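Local coordinates for oxidase/hydroxylase (Streptomyces hygroscopicus subsp. hygroscopicus, PDB 4XCB), which probably acts as a 2-oxoglutarate-dependent dioxygenase in orthosomycin biosynthesis, binding hygromycin B beside a metal ion and 2-oxoglutarate, at residues V143-Q149 with F194-V200. Coordinates in Å, arbitrary orientation, origin at the centre of the assembly. Numbering follows the deposited sequence.
Sequences VYLSDIQ and FVRSGDV. With AKG (2-oxoglutaric acid), chain F.
Y144, its chi1 near -73° (m), turns one ring face to the methyl CG2 of V195, which sits 3.7 Å from the ring centroid and 15° off the normal, a CH-pi contact. At the far end of the same ring OH donates to O3 of 2-oxoglutarate at 2.6 Å; Y92 and R220 also hydrogen-bond this cosubstrate. The two segments run antiparallel. V143 faces V200 as a non-hydrogen-bonded pair, CA to CA 4.7 Å, after which Y144 N donates to D199 O (3.1 Å) and G198 N to Y144 O (2.8 Å). This is a classic G1 beta bulge, G198 in position 1, D199 in position 2 and Y144 opposite, where strands 139-144 and 200-204 of the double-stranded beta-helix respectively end and begin. The type II turn 196-199 leads into it, closed by D199 N to R196 O (3.0 Å) and braced by R196 N to D199 OD2 (2.7 Å); S197 has phi/psi -55/127 and G198 101/-11, where a CB would jam against S197 O. Farther out, one hydrogen-bonded bridge joins I148 and V195 (I148 N to V195 O 3.0 Å, V195 N to I148 O 2.9 Å). D147 (chi1 m) reaches the turn with both carboxylate oxygens, OD2 accepting from S197 N at 2.8 Å and OD1 forming a salt bridge with R196 NH1 at 3.1 Å. Q149 folds back (chi1 and chi2 m), so that its NE2 bonds weakly to V195 O at 2.9 Å and its amide covers one face of the R196 guanidinium.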
ATOM      1  N   VAL A 143      -4.090 -29.915  -6.389  1.00 15.08           N
ATOM      2  CA  VAL A 143      -4.911 -30.811  -7.176  1.00 13.83           C
ATOM      3  C   VAL A 143      -5.431 -31.932  -6.276  1.00 13.54           C
ATOM      4  O   VAL A 143      -4.691 -32.844  -5.878  1.00 14.36           O
ATOM      5  CB  VAL A 143      -4.118 -31.414  -8.360  1.00 12.85           C
ATOM      6  CG1 VAL A 143      -5.051 -32.297  -9.196  1.00 12.77           C
ATOM      7  CG2 VAL A 143      -3.465 -30.308  -9.197  1.00 15.28           C
ATOM      8  N   TYR A 144      -6.713 -31.869  -5.941  1.00 13.63           N
ATOM      9  CA  TYR A 144      -7.271 -32.875  -5.052  1.00 14.78           C
ATOM     10  C   TYR A 144      -7.613 -34.138  -5.814  1.00 13.30           C
ATOM     11  O   TYR A 144      -8.152 -34.086  -6.923  1.00 14.71           O
ATOM     12  CB  TYR A 144      -8.502 -32.331  -4.329  1.00 12.31           C
ATOM     13  CG  TYR A 144      -8.159 -31.320  -3.266  1.00 16.05           C
ATOM     14  CD1 TYR A 144      -8.152 -29.958  -3.555  1.00 14.71           C
ATOM     15  CD2 TYR A 144      -7.802 -31.729  -1.981  1.00 17.47           C
ATOM     16  CE1 TYR A 144      -7.824 -29.025  -2.584  1.00 16.13           C
ATOM     17  CE2 TYR A 144      -7.464 -30.795  -1.001  1.00 17.99           C
ATOM     18  CZ  TYR A 144      -7.479 -29.452  -1.311  1.00 18.85           C
ATOM     19  OH  TYR A 144      -7.155 -28.524  -0.337  1.00 17.17           O
ATOM     20  N   LEU A 145      -7.286 -35.274  -5.217  1.00 14.77           N
ATOM     21  CA  LEU A 145      -7.479 -36.561  -5.865  1.00 13.07           C
ATOM     22  C   LEU A 145      -8.421 -37.418  -5.044  1.00 15.24           C
ATOM     23  O   LEU A 145      -8.481 -38.633  -5.227  1.00 17.38           O
ATOM     24  CB  LEU A 145      -6.143 -37.285  -6.051  1.00 15.36           C
ATOM     25  CG  LEU A 145      -5.080 -36.585  -6.900  1.00 14.11           C
ATOM     26  CD1 LEU A 145      -3.804 -37.427  -6.986  1.00 16.32           C
ATOM     27  CD2 LEU A 145      -5.626 -36.262  -8.278  1.00 15.23           C
ATOM     28  N   SER A 146      -9.140 -36.783  -4.118  1.00 16.96           N
ATOM     29  CA  SER A 146     -10.226 -37.449  -3.405  1.00 16.67           C
ATOM     30  C   SER A 146     -11.279 -36.415  -3.033  1.00 18.54           C
ATOM     31  O   SER A 146     -11.015 -35.216  -3.070  1.00 17.20           O
ATOM     32  CB  SER A 146      -9.713 -38.180  -2.163  1.00 17.08           C
ATOM     33  OG  SER A 146      -9.138 -37.297  -1.215  1.00 19.78           O
ATOM     34  N   ASP A 147     -12.475 -36.887  -2.697  1.00 17.56           N
ATOM     35  CA  ASP A 147     -13.565 -36.008  -2.306  1.00 15.47           C
ATOM     36  C   ASP A 147     -13.431 -35.635  -0.844  1.00 15.19           C
ATOM     37  O   ASP A 147     -13.176 -36.492   0.005  1.00 17.66           O
ATOM     38  CB  ASP A 147     -14.920 -36.673  -2.524  1.00 15.41           C
ATOM     39  CG  ASP A 147     -15.265 -36.856  -3.985  1.00 21.99           C
ATOM     40  OD1 ASP A 147     -16.270 -37.549  -4.253  1.00 26.54           O
ATOM     41  OD2 ASP A 147     -14.561 -36.320  -4.864  1.00 23.30           O
ATOM     42  N   ILE A 148     -13.614 -34.352  -0.558  1.00 17.99           N
ATOM     43  CA  ILE A 148     -13.565 -33.846   0.801  1.00 18.35           C
ATOM     44  C   ILE A 148     -14.820 -32.989   0.985  1.00 17.34           C
ATOM     45  O   ILE A 148     -14.875 -31.832   0.563  1.00 16.57           O
ATOM     46  CB  ILE A 148     -12.261 -33.043   1.063  1.00 12.86           C
ATOM     47  CG1 ILE A 148     -11.032 -33.886   0.710  1.00 15.57           C
ATOM     48  CG2 ILE A 148     -12.211 -32.603   2.514  1.00 20.19           C
ATOM     49  CD1 ILE A 148      -9.715 -33.118   0.750  1.00 19.72           C
ATOM     50  N   GLN A 149     -15.858 -33.573   1.581  1.00 18.73           N
ATOM     51  CA  GLN A 149     -17.170 -32.937   1.551  1.00 21.76           C
ATOM     52  C   GLN A 149     -17.728 -32.604   2.936  1.00 19.33           C
ATOM     53  O   GLN A 149     -18.854 -32.131   3.063  1.00 21.55           O
ATOM     54  CB  GLN A 149     -18.156 -33.832   0.795  1.00 21.95           C
ATOM     55  CG  GLN A 149     -17.907 -33.879  -0.707  1.00 19.71           C
ATOM     56  CD  GLN A 149     -18.188 -32.553  -1.390  1.00 23.47           C
ATOM     57  OE1 GLN A 149     -19.336 -32.122  -1.478  1.00 25.97           O
ATOM     58  NE2 GLN A 149     -17.136 -31.900  -1.878  1.00 21.53           N
ATOM     59  N   PHE A 194     -14.964 -27.171   0.719  1.00 15.11           N
ATOM     60  CA  PHE A 194     -15.183 -28.548   0.306  1.00 16.04           C
ATOM     61  C   PHE A 194     -14.848 -28.709  -1.162  1.00 17.91           C
ATOM     62  O   PHE A 194     -15.055 -27.797  -1.956  1.00 19.31           O
ATOM     63  CB  PHE A 194     -16.626 -28.951   0.609  1.00 14.93           C
ATOM     64  CG  PHE A 194     -17.006 -28.705   2.031  1.00 19.07           C
ATOM     65  CD1 PHE A 194     -16.245 -29.244   3.056  1.00 17.72           C
ATOM     66  CD2 PHE A 194     -18.073 -27.891   2.349  1.00 18.61           C
ATOM     67  CE1 PHE A 194     -16.560 -29.010   4.376  1.00 20.63           C
ATOM     68  CE2 PHE A 194     -18.404 -27.649   3.677  1.00 21.38           C
ATOM     69  CZ  PHE A 194     -17.644 -28.207   4.691  1.00 21.48           C
ATOM     70  N   VAL A 195     -14.270 -29.851  -1.518  1.00 18.86           N
ATOM     71  CA  VAL A 195     -13.818 -30.055  -2.889  1.00 17.36           C
ATOM     72  C   VAL A 195     -14.149 -31.447  -3.391  1.00 19.59           C
ATOM     73  O   VAL A 195     -14.394 -32.359  -2.602  1.00 17.91           O
ATOM     74  CB  VAL A 195     -12.278 -29.835  -3.031  1.00 18.23           C
ATOM     75  CG1 VAL A 195     -11.920 -28.365  -2.848  1.00 17.80           C
ATOM     76  CG2 VAL A 195     -11.517 -30.702  -2.046  1.00 18.80           C
ATOM     77  N   ARG A 196     -14.137 -31.601  -4.712  1.00 17.43           N
ATOM     78  CA  ARG A 196     -14.302 -32.903  -5.350  1.00 18.50           C
ATOM     79  C   ARG A 196     -13.003 -33.312  -6.011  1.00 17.59           C
ATOM     80  O   ARG A 196     -12.170 -32.455  -6.323  1.00 18.29           O
ATOM     81  CB  ARG A 196     -15.432 -32.866  -6.379  1.00 19.02           C
ATOM     82  CG  ARG A 196     -16.794 -32.663  -5.751  1.00 21.72           C
ATOM     83  CD  ARG A 196     -17.264 -33.906  -5.010  1.00 25.88           C
ATOM     84  NE  ARG A 196     -18.695 -33.812  -4.729  1.00 31.89           N
ATOM     85  CZ  ARG A 196     -19.439 -34.789  -4.216  1.00 31.10           C
ATOM     86  NH1 ARG A 196     -18.899 -35.963  -3.915  1.00 31.18           N
ATOM     87  NH2 ARG A 196     -20.736 -34.584  -4.005  1.00 39.34           N
ATOM     88  N   SER A 197     -12.817 -34.617  -6.178  1.00 17.34           N
ATOM     89  CA  SER A 197     -11.665 -35.159  -6.879  1.00 17.79           C
ATOM     90  C   SER A 197     -11.588 -34.533  -8.273  1.00 18.51           C
ATOM     91  O   SER A 197     -12.574 -34.532  -9.011  1.00 21.83           O
ATOM     92  CB  SER A 197     -11.772 -36.694  -6.944  1.00 18.28           C
ATOM     93  OG  SER A 197     -10.672 -37.253  -7.629  1.00 31.51           O
ATOM     94  N   GLY A 198     -10.431 -33.965  -8.616  1.00 18.10           N
ATOM     95  CA  GLY A 198     -10.268 -33.311  -9.904  1.00 18.01           C
ATOM     96  C   GLY A 198     -10.366 -31.796  -9.859  1.00 16.27           C
ATOM     97  O   GLY A 198     -10.056 -31.109 -10.845  1.00 15.47           O
ATOM     98  N   ASP A 199     -10.810 -31.269  -8.723  1.00 15.35           N
ATOM     99  CA  ASP A 199     -10.815 -29.827  -8.496  1.00 15.24           C
ATOM    100  C   ASP A 199      -9.407 -29.309  -8.237  1.00 16.63           C
ATOM    101  O   ASP A 199      -8.557 -30.032  -7.715  1.00 15.05           O
ATOM    102  CB  ASP A 199     -11.678 -29.448  -7.289  1.00 14.27           C
ATOM    103  CG  ASP A 199     -13.159 -29.707  -7.492  1.00 19.45           C
ATOM    104  OD1 ASP A 199     -13.598 -29.981  -8.634  1.00 20.26           O
ATOM    105  OD2 ASP A 199     -13.896 -29.597  -6.481  1.00 21.70           O
ATOM    106  N   VAL A 200      -9.187 -28.041  -8.564  1.00 12.93           N
ATOM    107  CA  VAL A 200      -7.938 -27.350  -8.245  1.00 12.16           C
ATOM    108  C   VAL A 200      -8.240 -26.225  -7.250  1.00 12.69           C
ATOM    109  O   VAL A 200      -9.143 -25.430  -7.482  1.00 15.48           O
ATOM    110  CB  VAL A 200      -7.294 -26.763  -9.500  1.00 14.46           C
ATOM    111  CG1 VAL A 200      -6.099 -25.895  -9.136  1.00 13.31           C
ATOM    112  CG2 VAL A 200      -6.856 -27.887 -10.453  1.00 14.51           C
TER
HETATM  113  C1  AKG F 302      -0.097 -27.479   2.484  1.00 19.85           C
HETATM  114  O1  AKG F 302       0.642 -26.496   2.806  1.00 19.42           O
HETATM  115  O2  AKG F 302       0.411 -28.552   2.039  1.00 19.76           O
HETATM  116  C2  AKG F 302      -1.590 -27.366   2.626  1.00 19.31           C
HETATM  117  O5  AKG F 302      -2.041 -26.280   2.944  1.00 17.46           O
HETATM  118  C3  AKG F 302      -2.470 -28.587   2.418  1.00 17.11           C
HETATM  119  C4  AKG F 302      -3.905 -28.253   2.089  1.00 18.53           C
HETATM  120  C5  AKG F 302      -4.760 -29.508   2.177  1.00 17.82           C
HETATM  121  O3  AKG F 302      -5.967 -29.474   1.806  1.00 19.47           O
HETATM  122  O4  AKG F 302      -4.254 -30.574   2.621  1.00 19.23           O
HETATM  123  O   HOH W   1     -17.283 -29.350  -3.354  1.00 28.95           O